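Side-chain contact in PncC family amidohydrolase (Enterobacter asburiae, PDB 6L19), which belongs to the competence-damaged (CinA/PncC) family and probably hydrolyses the amide of nicotinamide mononucleotide, as PncC relatives do: residues S8-T11 with V12-T16. The protein carries 3 engineered substitutions. Residues are numbered along the deposited sequence; the frame is centred on the assembly and turned at random.
Sequences SNNT and VGELT
A capping box between T11 and E14 opens helix 12-25, the first helix of the chain, in a protein of the competence-damaged family. T11 is the N-cap: its OG1 accepts a hydrogen bond from the backbone N-H of E14, OG1 to N 3.1 Å, and a chi1 of 71°, which sets the hydroxyl between the backbone N and the carbonyl carbon, turns it over the first helical turn. E14 returns the bond, its OE1 accepting from the backbone N-H of T11, OE1 to N 2.9 Å, through the anti side of the carboxylate, 17° out of plane. With E14 CG beside its own backbone N and the chain extended beyond it, the acid reaches back across the threonine, CG lying 3.4 Å from T11 OG1. The first regular helical bond follows, L15 N to T11 O at 2.9 Å.

N10 flanks the box, its amide plane turned 70° from the carboxylate of E14. Its OD1 faces E14 OE2 at 3.5 Å, two acceptors that cannot bond to each other; K18 NZ donates to this OD1 and would probably ease their repulsion. Helix 147-165 packs alongside, where H156 NE2 hydrogen-bonds to N10 O and the H156 side chain touches both V12 and L15. L15 CD2 lies 3.8 Å from N10 CB.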
loop_
_atom_site.group_PDB
_atom_site.type_symbol
_atom_site.label_atom_id
_atom_site.label_comp_id
_atom_site.label_asym_id
_atom_site.label_seq_id
_atom_site.Cartn_x
_atom_site.Cartn_y
_atom_site.Cartn_z
ATOM N N SER A 8 4.550 5.208 24.784
ATOM C CA SER A 8 4.157 4.774 26.121
ATOM C C SER A 8 3.975 3.247 26.189
ATOM O O SER A 8 2.955 2.793 26.701
ATOM C CB SER A 8 2.846 5.452 26.548
ATOM O OG SER A 8 2.755 6.792 26.086
ATOM N N ASN A 9 4.944 2.467 25.688
ATOM C CA ASN A 9 4.871 1.001 25.674
ATOM C C ASN A 9 3.553 0.518 25.066
ATOM O O ASN A 9 2.757 -0.182 25.698
ATOM C CB ASN A 9 5.036 0.404 27.075
ATOM C CG ASN A 9 6.123 1.074 27.880
ATOM O OD1 ASN A 9 7.309 0.924 27.591
ATOM N ND2 ASN A 9 5.720 1.803 28.917
ATOM N N ASN A 10 3.322 0.922 23.827
ATOM C CA ASN A 10 2.130 0.534 23.093
ATOM C C ASN A 10 2.526 -0.339 21.911
ATOM O O ASN A 10 3.520 -0.060 21.230
ATOM C CB ASN A 10 1.364 1.763 22.586
ATOM C CG ASN A 10 0.635 2.493 23.688
ATOM O OD1 ASN A 10 -0.286 1.955 24.301
ATOM N ND2 ASN A 10 1.031 3.732 23.934
ATOM N N THR A 11 1.741 -1.386 21.666
ATOM C CA THR A 11 1.871 -2.109 20.419
ATOM C C THR A 11 1.344 -1.256 19.262
ATOM O O THR A 11 0.686 -0.226 19.453
ATOM C CB THR A 11 1.110 -3.436 20.478
ATOM O OG1 THR A 11 -0.305 -3.187 20.460
ATOM C CG2 THR A 11 1.494 -4.239 21.739
ATOM N N VAL A 12 1.634 -1.704 18.042
ATOM C CA VAL A 12 1.110 -1.013 16.865
ATOM C C VAL A 12 -0.412 -1.058 16.852
ATOM O O VAL A 12 -1.073 -0.074 16.491
ATOM C CB VAL A 12 1.723 -1.617 15.588
ATOM C CG1 VAL A 12 0.961 -1.162 14.355
ATOM C CG2 VAL A 12 3.167 -1.186 15.498
ATOM N N GLY A 13 -0.995 -2.179 17.288
ATOM C CA GLY A 13 -2.444 -2.268 17.366
ATOM C C GLY A 13 -3.026 -1.284 18.358
ATOM O O GLY A 13 -4.095 -0.707 18.130
ATOM N N GLU A 14 -2.327 -1.059 19.471
ATOM C CA GLU A 14 -2.790 -0.034 20.400
ATOM C C GLU A 14 -2.666 1.358 19.794
ATOM O O GLU A 14 -3.548 2.200 19.998
ATOM C CB GLU A 14 -2.008 -0.099 21.704
ATOM C CG GLU A 14 -2.232 -1.357 22.532
ATOM C CD GLU A 14 -1.456 -1.280 23.834
ATOM O OE1 GLU A 14 -0.217 -1.496 23.790
ATOM O OE2 GLU A 14 -2.078 -0.960 24.877
ATOM N N LEU A 15 -1.573 1.627 19.058
ATOM C CA LEU A 15 -1.393 2.957 18.467
ATOM C C LEU A 15 -2.478 3.255 17.437
ATOM O O LEU A 15 -3.047 4.356 17.429
ATOM C CB LEU A 15 -0.002 3.084 17.826
ATOM C CG LEU A 15 1.190 3.061 18.779
ATOM C CD1 LEU A 15 2.503 2.997 18.018
ATOM C CD2 LEU A 15 1.175 4.237 19.742
ATOM N N THR A 16 -2.790 2.287 16.565
ATOM C CA THR A 16 -3.821 2.526 15.557
ATOM C C THR A 16 -5.197 2.685 16.187
ATOM O O THR A 16 -6.028 3.437 15.670
ATOM C CB THR A 16 -3.859 1.408 14.506
ATOM O OG1 THR A 16 -4.222 0.165 15.116
ATOM C CG2 THR A 16 -2.492 1.252 13.813
#